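Local coordinates for protein cytosol aminopeptidase (Coxiella burnetii, PDB 3IJ3) that probably cleaves N-terminal residues from peptides as a metal-dependent M17-family aminopeptidase, manganese being the likely metal, and is here crystallised as a hexamer with lithium bound, at residues G136-N141 against T169-R174; G70-I75 against S98-G103; A452-L455 against G460-I463. All blocks are in the same frame, centred on the assembly; numbering follows the deposited sequence. Where two conformers were deposited one is given.

Contact 1 of 3, residues G136-N141 against T169-R174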
loop_
_atom_site.group_PDB
_atom_site.type_symbol
_atom_site.label_atom_id
_atom_site.label_comp_id
_atom_site.label_asym_id
_atom_site.label_seq_id
_atom_site.Cartn_x
_atom_site.Cartn_y
_atom_site.Cartn_z
ATOM N N GLY A 136 -0.012 38.706 -12.123
ATOM C CA GLY A 136 0.122 37.826 -13.257
ATOM C C GLY A 136 1.401 38.009 -14.043
ATOM O O GLY A 136 1.666 37.225 -14.954
ATOM N N SER A 137 2.180 39.045 -13.726
ATOM C CA SER A 137 3.470 39.305 -14.388
ATOM C C SER A 137 4.658 38.627 -13.665
ATOM O O SER A 137 5.812 38.701 -14.098
ATOM C CB SER A 137 3.714 40.818 -14.490
ATOM O OG SER A 137 2.675 41.424 -15.246
ATOM N N TYR A 138 4.355 37.980 -12.542
ATOM C CA TYR A 138 5.359 37.317 -11.733
ATOM C C TYR A 138 6.029 36.110 -12.400
ATOM O O TYR A 138 5.354 35.227 -12.955
ATOM C CB TYR A 138 4.709 36.848 -10.414
ATOM C CG TYR A 138 5.653 36.131 -9.470
ATOM C CD1 TYR A 138 6.420 36.829 -8.548
ATOM C CD2 TYR A 138 5.759 34.744 -9.488
ATOM C CE1 TYR A 138 7.298 36.174 -7.693
ATOM C CE2 TYR A 138 6.610 34.073 -8.637
ATOM C CZ TYR A 138 7.392 34.783 -7.731
ATOM O OH TYR A 138 8.239 34.085 -6.886
ATOM N N GLN A 139 7.358 36.095 -12.309
ATOM C CA GLN A 139 8.183 35.005 -12.794
ATOM C C GLN A 139 9.297 34.750 -11.776
ATOM O O GLN A 139 10.037 35.672 -11.411
ATOM C CB GLN A 139 8.781 35.366 -14.157
ATOM C CG GLN A 139 7.746 35.468 -15.248
ATOM C CD GLN A 139 8.381 35.638 -16.628
ATOM O OE1 GLN A 139 8.994 36.644 -16.913
ATOM N NE2 GLN A 139 8.211 34.645 -17.480
ATOM N N PHE A 140 9.381 33.538 -11.252
ATOM C CA PHE A 140 10.459 33.195 -10.304
ATOM C C PHE A 140 11.668 32.814 -11.184
ATOM O O PHE A 140 11.659 31.759 -11.811
ATOM C CB PHE A 140 10.018 32.062 -9.419
ATOM C CG PHE A 140 11.003 31.724 -8.349
ATOM C CD1 PHE A 140 11.308 32.651 -7.355
ATOM C CD2 PHE A 140 11.592 30.469 -8.305
ATOM C CE1 PHE A 140 12.211 32.357 -6.353
ATOM C CE2 PHE A 140 12.490 30.146 -7.294
ATOM C CZ PHE A 140 12.813 31.094 -6.320
ATOM N N ASN A 141 12.700 33.655 -11.199
ATOM C CA ASN A 141 13.860 33.444 -12.095
ATOM C C ASN A 141 15.221 33.257 -11.434
ATOM O O ASN A 141 16.268 33.443 -12.078
ATOM C CB ASN A 141 13.939 34.609 -13.079
ATOM C CG ASN A 141 14.176 35.944 -12.389
ATOM O OD1 ASN A 141 14.142 36.038 -11.161
ATOM N ND2 ASN A 141 14.421 36.988 -13.185
ATOM N N THR A 169 4.981 42.885 -1.466
ATOM C CA THR A 169 4.799 41.975 -0.329
ATOM C C THR A 169 4.393 40.578 -0.835
ATOM O O THR A 169 4.901 39.568 -0.355
ATOM C CB THR A 169 3.738 42.529 0.629
ATOM O OG1 THR A 169 4.206 43.792 1.172
ATOM C CG2 THR A 169 3.454 41.539 1.745
ATOM N N ILE A 170 3.478 40.518 -1.796
ATOM C CA ILE A 170 3.061 39.211 -2.349
ATOM C C ILE A 170 4.229 38.559 -3.094
ATOM O O ILE A 170 4.406 37.340 -2.994
ATOM C CB ILE A 170 1.782 39.321 -3.201
ATOM C CG1 ILE A 170 0.607 39.741 -2.296
ATOM C CG2 ILE A 170 1.512 37.985 -3.956
ATOM C CD1 ILE A 170 -0.633 40.214 -3.044
ATOM N N TYR A 171 4.993 39.347 -3.843
ATOM C CA TYR A 171 6.191 38.835 -4.513
ATOM C C TYR A 171 7.186 38.239 -3.507
ATOM O O TYR A 171 7.820 37.191 -3.773
ATOM C CB TYR A 171 6.858 39.917 -5.334
ATOM C CG TYR A 171 6.320 40.087 -6.759
ATOM C CD1 TYR A 171 4.970 39.919 -7.068
ATOM C CD2 TYR A 171 7.169 40.498 -7.768
ATOM C CE1 TYR A 171 4.493 40.126 -8.393
ATOM C CE2 TYR A 171 6.711 40.704 -9.059
ATOM C CZ TYR A 171 5.381 40.507 -9.371
ATOM O OH TYR A 171 4.979 40.748 -10.691
ATOM N N LEU A 172 7.351 38.907 -2.366
ATOM C CA LEU A 172 8.241 38.416 -1.322
ATOM C C LEU A 172 7.761 37.042 -0.828
ATOM O O LEU A 172 8.551 36.108 -0.690
ATOM C CB LEU A 172 8.324 39.396 -0.155
ATOM C CG LEU A 172 9.096 38.940 1.073
ATOM C CD1 LEU A 172 10.573 38.682 0.703
ATOM C CD2 LEU A 172 8.986 40.035 2.177
ATOM N N ILE A 173 6.461 36.936 -0.527
ATOM C CA ILE A 173 5.871 35.674 -0.057
ATOM C C ILE A 173 6.083 34.569 -1.084
ATOM O O ILE A 173 6.529 33.461 -0.741
ATOM C CB ILE A 173 4.369 35.856 0.269
ATOM C CG1 ILE A 173 4.216 36.756 1.492
ATOM C CG2 ILE A 173 3.674 34.510 0.543
ATOM C CD1 ILE A 173 2.796 37.205 1.781
ATOM N N ARG A 174 5.772 34.874 -2.344
ATOM C CA ARG A 174 5.960 33.910 -3.424
ATOM C C ARG A 174 7.408 33.494 -3.538
ATOM O O ARG A 174 7.692 32.309 -3.672
ATOM C CB ARG A 174 5.454 34.472 -4.749
ATOM C CG ARG A 174 3.933 34.563 -4.843
ATOM C CD ARG A 174 3.542 35.267 -6.124
ATOM N NE ARG A 174 2.102 35.235 -6.371
ATOM C CZ ARG A 174 1.528 35.686 -7.485
ATOM N NH1 ARG A 174 2.262 36.266 -8.425
ATOM N NH2 ARG A 174 0.209 35.604 -7.642
#
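Tyr138 and Tyr171 meet as a T-shaped (edge-to-face) aromatic pair. The edge of the Tyr138 ring points at the face of Tyr171, with the planes at 78° and the centroids 4.9 Å apart. CD1 is the atom that does the touching: it sits over the centre of the Tyr171 ring, and its approach to Tyr171 CG is 3.7 Å. Tyr138 can reach in because its CG is anti to the backbone N (chi1 180°), which swings the ring off the loop and onto the helix.

One face of the same ring carries a CH-pi contact. Arg174 CD lies almost exactly on the ring normal, 3.9 Å from the centroid of Tyr138. The arginine chain, extended from CG to NE, runs past the tyrosine in the opposite sense, with Arg174 CB 3.5 Å from Tyr138 OH. Farther along, Arg174 NH1 comes within 3.2 Å of Tyr138 CB, which lies at the edge of the guanidinium. Ring and guanidinium planes stand 71° apart; the face is met by the CD methylene.

No hydrogen bond crosses between the two segments. Tyr171 OH comes 3.4 Å from Tyr138 N, but at a poor angle, and it bonds instead to Gly134 O. Tyr138 OH pairs with Asp175 and Asn178, while Arg174 gives NH1 to Leu135 O and NH2 to a salt bridge with Glu466. The polar ends are thus held from outside, which should limit how far the interlocked side chains can turn.

In the fold, the loop that leaves helix 123-135 on its way to strand 151-154 is laid against helix 157-178. Another side of that helix packs on helix 275-289 through Thr169 and Ile173.

Contact 2 of 3, residues G70-I75 against S98-G103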
loop_
_atom_site.group_PDB
_atom_site.type_symbol
_atom_site.label_atom_id
_atom_site.label_comp_id
_atom_site.label_asym_id
_atom_site.label_seq_id
_atom_site.Cartn_x
_atom_site.Cartn_y
_atom_site.Cartn_z
ATOM N N GLY A 70 -16.553 38.256 -25.941
ATOM C CA GLY A 70 -16.543 38.630 -24.533
ATOM C C GLY A 70 -16.324 37.513 -23.539
ATOM O O GLY A 70 -16.558 37.711 -22.348
ATOM N N LEU A 71 -15.893 36.340 -24.002
ATOM C CA LEU A 71 -15.644 35.233 -23.075
ATOM C C LEU A 71 -14.540 35.631 -22.108
ATOM O O LEU A 71 -13.538 36.231 -22.510
ATOM C CB LEU A 71 -15.259 33.955 -23.806
ATOM C CG LEU A 71 -16.289 33.382 -24.778
ATOM C CD1 LEU A 71 -15.791 32.030 -25.272
ATOM C CD2 LEU A 71 -17.657 33.235 -24.120
ATOM N N ALA A 72 -14.741 35.309 -20.835
ATOM C CA ALA A 72 -13.787 35.651 -19.775
ATOM C C ALA A 72 -12.364 35.189 -20.085
ATOM O O ALA A 72 -12.141 34.035 -20.445
ATOM C CB ALA A 72 -14.244 35.054 -18.445
ATOM N N GLY A 73 -11.408 36.104 -19.968
ATOM C CA GLY A 73 -10.003 35.780 -20.212
ATOM C C GLY A 73 -9.535 35.895 -21.647
ATOM O O GLY A 73 -8.339 35.804 -21.899
ATOM N N THR A 74 -10.454 36.076 -22.596
ATOM C CA THR A 74 -10.059 36.224 -24.001
ATOM C C THR A 74 -9.870 37.696 -24.252
ATOM O O THR A 74 -10.416 38.530 -23.520
ATOM C CB THR A 74 -11.112 35.645 -25.014
ATOM O OG1 THR A 74 -12.366 36.360 -24.917
ATOM C CG2 THR A 74 -11.347 34.174 -24.755
ATOM N N ILE A 75 -9.085 38.028 -25.274
ATOM C CA ILE A 75 -8.878 39.415 -25.629
ATOM C C ILE A 75 -9.088 39.644 -27.120
ATOM O O ILE A 75 -9.108 38.704 -27.928
ATOM C CB ILE A 75 -7.458 39.943 -25.234
ATOM C CG1 ILE A 75 -6.353 39.183 -25.977
ATOM C CG2 ILE A 75 -7.242 39.816 -23.740
ATOM C CD1 ILE A 75 -4.971 39.835 -25.902
ATOM N N SER A 98 -12.228 41.073 -11.222
ATOM C CA SER A 98 -10.802 41.485 -11.139
ATOM C C SER A 98 -9.706 40.505 -11.576
ATOM O O SER A 98 -8.777 40.932 -12.275
ATOM C CB SER A 98 -10.483 42.049 -9.740
ATOM O OG SER A 98 -11.354 43.141 -9.450
ATOM N N TRP A 99 -9.759 39.231 -11.161
ATOM C CA TRP A 99 -8.720 38.275 -11.563
ATOM C C TRP A 99 -8.579 38.078 -13.064
ATOM O O TRP A 99 -7.544 37.596 -13.493
ATOM C CB TRP A 99 -8.865 36.873 -10.928
ATOM C CG TRP A 99 -8.354 36.694 -9.533
ATOM C CD1 TRP A 99 -9.082 36.314 -8.440
ATOM C CD2 TRP A 99 -7.004 36.864 -9.077
ATOM N NE1 TRP A 99 -8.275 36.236 -7.336
ATOM C CE2 TRP A 99 -6.996 36.574 -7.691
ATOM C CE3 TRP A 99 -5.807 37.252 -9.697
ATOM C CZ2 TRP A 99 -5.838 36.642 -6.913
ATOM C CZ3 TRP A 99 -4.643 37.321 -8.917
ATOM C CH2 TRP A 99 -4.675 37.014 -7.537
ATOM N N ASP A 100 -9.583 38.414 -13.884
ATOM C CA ASP A 100 -9.386 38.242 -15.339
ATOM C C ASP A 100 -8.201 39.099 -15.797
ATOM O O ASP A 100 -7.465 38.727 -16.737
ATOM C CB ASP A 100 -10.634 38.609 -16.142
ATOM C CG ASP A 100 -11.816 37.675 -15.872
ATOM O OD1 ASP A 100 -11.635 36.444 -16.008
ATOM O OD2 ASP A 100 -12.923 38.180 -15.579
ATOM N N PHE A 101 -8.013 40.250 -15.130
ATOM C CA PHE A 101 -6.883 41.137 -15.436
ATOM C C PHE A 101 -5.544 40.466 -15.134
ATOM O O PHE A 101 -4.524 40.805 -15.716
ATOM C CB PHE A 101 -6.994 42.475 -14.692
ATOM C CG PHE A 101 -8.095 43.351 -15.202
ATOM C CD1 PHE A 101 -7.833 44.308 -16.185
ATOM C CD2 PHE A 101 -9.388 43.209 -14.733
ATOM C CE1 PHE A 101 -8.836 45.087 -16.679
ATOM C CE2 PHE A 101 -10.403 43.996 -15.230
ATOM C CZ PHE A 101 -10.126 44.942 -16.197
ATOM N N GLY A 102 -5.547 39.500 -14.220
ATOM C CA GLY A 102 -4.313 38.775 -13.902
ATOM C C GLY A 102 -3.726 38.014 -15.078
ATOM O O GLY A 102 -2.518 37.753 -15.124
ATOM N N GLY A 103 -4.562 37.625 -16.042
ATOM C CA GLY A 103 -4.057 36.887 -17.194
ATOM C C GLY A 103 -3.455 37.729 -18.308
ATOM O O GLY A 103 -2.920 37.178 -19.262
#
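Asp100 sets carboxylate oxygen OD1 against Ala72 and Gly73, and the whole contact is made by that one oxygen end. OD1 stands 3.8 Å from the methyl carbon CB of Ala72. It is also 4.0 Å from Gly73 N, too far for a hydrogen bond, so the meeting is van der Waals contact at a small interface. Asp100 CG lies anti to its own carbonyl carbon (chi1 -65°), and the CA-CB bond points at the turn. The carboxylate is held from a third piece of chain, since OD2 accepts from Ser93 N; Ala72 also rests on Ser93.

The bend itself is braced from within. Leu71 O takes two bonds, from Thr74 N at 3.1 Å and from Thr74 OG1 at 2.7 Å, the hydroxyl tilted 18° from the carbonyl plane. Across from it, residues 99-102 coil with helical backbone angles just before helix 104-107.

Leu71 to Thr74 is a type II beta turn, with Gly73 at its third position, where the positive phi of 87° suits a glycine. It leads into strand 75-79, one of the two edge strands, within this chain, of the mixed sheet in the N-terminal domain.

Contact 3 of 3, residues A452-L455 against G460-I463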
loop_
_atom_site.group_PDB
_atom_site.type_symbol
_atom_site.label_atom_id
_atom_site.label_comp_id
_atom_site.label_asym_id
_atom_site.label_seq_id
_atom_site.Cartn_x
_atom_site.Cartn_y
_atom_site.Cartn_z
ATOM N N ALA A 452 -0.917 27.696 0.708
ATOM C CA ALA A 452 0.195 28.549 0.265
ATOM C C ALA A 452 0.828 28.152 -1.051
ATOM O O ALA A 452 2.003 28.391 -1.252
ATOM C CB ALA A 452 1.279 28.621 1.378
ATOM N N TRP A 453 0.032 27.599 -1.971
ATOM C CA TRP A 453 0.551 27.118 -3.236
ATOM C C TRP A 453 -0.533 27.029 -4.299
ATOM O O TRP A 453 -1.689 26.733 -3.973
ATOM C CB TRP A 453 1.134 25.711 -2.988
ATOM C CG TRP A 453 1.899 25.075 -4.109
ATOM C CD1 TRP A 453 1.399 24.290 -5.103
ATOM C CD2 TRP A 453 3.310 25.146 -4.331
ATOM N NE1 TRP A 453 2.412 23.869 -5.938
ATOM C CE2 TRP A 453 3.592 24.385 -5.484
ATOM C CE3 TRP A 453 4.363 25.776 -3.667
ATOM C CZ2 TRP A 453 4.873 24.233 -5.972
ATOM C CZ3 TRP A 453 5.633 25.621 -4.163
ATOM C CH2 TRP A 453 5.877 24.887 -5.312
ATOM N N ASN A 454 -0.167 27.353 -5.534
ATOM C CA ASN A 454 -1.014 27.197 -6.691
ATOM C C ASN A 454 -0.585 25.906 -7.406
ATOM O O ASN A 454 0.514 25.832 -7.979
ATOM C CB ASN A 454 -0.860 28.358 -7.674
ATOM C CG ASN A 454 -1.313 29.684 -7.089
ATOM O OD1 ASN A 454 -2.359 29.753 -6.422
ATOM N ND2 ASN A 454 -0.559 30.764 -7.379
ATOM N N LEU A 455 -1.459 24.910 -7.415
ATOM C CA LEU A 455 -1.171 23.651 -8.112
ATOM C C LEU A 455 -1.288 23.797 -9.632
ATOM O O LEU A 455 -0.624 23.102 -10.380
ATOM C CB LEU A 455 -2.141 22.577 -7.636
ATOM C CG LEU A 455 -1.917 22.118 -6.200
ATOM C CD1 LEU A 455 -3.127 21.399 -5.652
ATOM C CD2 LEU A 455 -0.648 21.245 -6.115
ATOM N N GLY A 460 -3.303 35.290 -13.066
ATOM C CA GLY A 460 -2.756 36.039 -11.967
ATOM C C GLY A 460 -2.097 35.183 -10.907
ATOM O O GLY A 460 -1.506 35.730 -9.972
ATOM N N ARG A 461 -2.137 33.863 -11.095
ATOM C CA ARG A 461 -1.688 32.870 -10.082
ATOM C C ARG A 461 -0.817 31.754 -10.683
ATOM O O ARG A 461 -1.301 30.678 -11.016
ATOM C CB ARG A 461 -2.951 32.307 -9.422
ATOM C CG ARG A 461 -3.646 33.354 -8.521
ATOM C CD ARG A 461 -5.113 33.074 -8.344
ATOM N NE ARG A 461 -5.823 33.324 -9.609
ATOM C CZ ARG A 461 -7.098 33.008 -9.849
ATOM N NH1 ARG A 461 -7.819 32.394 -8.915
ATOM N NH2 ARG A 461 -7.646 33.289 -11.036
ATOM N N PRO A 462 0.473 32.038 -10.857
ATOM C CA PRO A 462 1.401 31.074 -11.444
ATOM C C PRO A 462 1.639 29.899 -10.521
ATOM O O PRO A 462 1.557 30.054 -9.312
ATOM C CB PRO A 462 2.689 31.880 -11.626
ATOM C CG PRO A 462 2.336 33.318 -11.361
ATOM C CD PRO A 462 1.110 33.340 -10.569
ATOM N N ILE A 463 1.934 28.743 -11.094
ATOM C CA ILE A 463 2.222 27.544 -10.299
ATOM C C ILE A 463 3.367 27.831 -9.348
ATOM O O ILE A 463 4.400 28.362 -9.754
ATOM C CB ILE A 463 2.592 26.337 -11.192
ATOM C CG1 ILE A 463 1.361 25.789 -11.929
ATOM C CG2 ILE A 463 3.138 25.204 -10.342
ATOM C CD1 ILE A 463 1.737 24.801 -13.077
#
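Arg461 CB lies 3.5 Å from Asn454 ND2, and it is here that the loop first touches the strand. The two side chains cross at about a right angle, their amide and guanidinium planes 89° apart. From CG on, the arginine chain runs away from Asn454, bends at chi3, and its guanidinium makes a cation-pi contact with Trp99; NE is bonded to Pro459 O.

Pro462 supplies the polar link. Its carbonyl O accepts from Asn454 ND2 at 3.0 Å, with an N-H...O angle of 161°. The oxygen lies nearly in the amide plane of the asparagine, yet the donor sits above the carbonyl plane, 38° out of it. ND2 also donates to Glu466 OE1, so this buried nitrogen is gripped twice.

The loop is the return of a beta hairpin: strand 445-454 runs out, and strand 464-465 comes back antiparallel to it in the large mixed sheet of the catalytic domain, Asn454 and Gly464 sharing a backbone hydrogen bond.

Ile463, last before the returning strand, lies over backbone. Its CA makes a C-H...O contact of 3.4 Å with Asn454 O, and CG2 is 3.6 Å from the same oxygen. The other branch, through CG1, lies 3.7 Å from Leu455 O, while Ile463 also packs on Glu413 of the second subunit.

From the N terminus, contact 2 comes first: it closes the excursion through strands 75-79 and 85-91 by setting 70-75 beside 98-103. Contact 1 follows, closing the chain that runs through strand 151-154, and so ties the loop after helix 123-135 to helix 157-178. Contact 3 closes a short hairpin near the C terminus. The three lie in series, none nested or crossed. Contacts 1 and 3 touch, Arg174 NH2 probably bonding Gly460 O at 2.9 Å. Trp99, in segment 98-103, packs on Gly460 and Arg461 of contact 3, bridging the two domains; the centres of contacts 2 and 3 are about 17 Å apart.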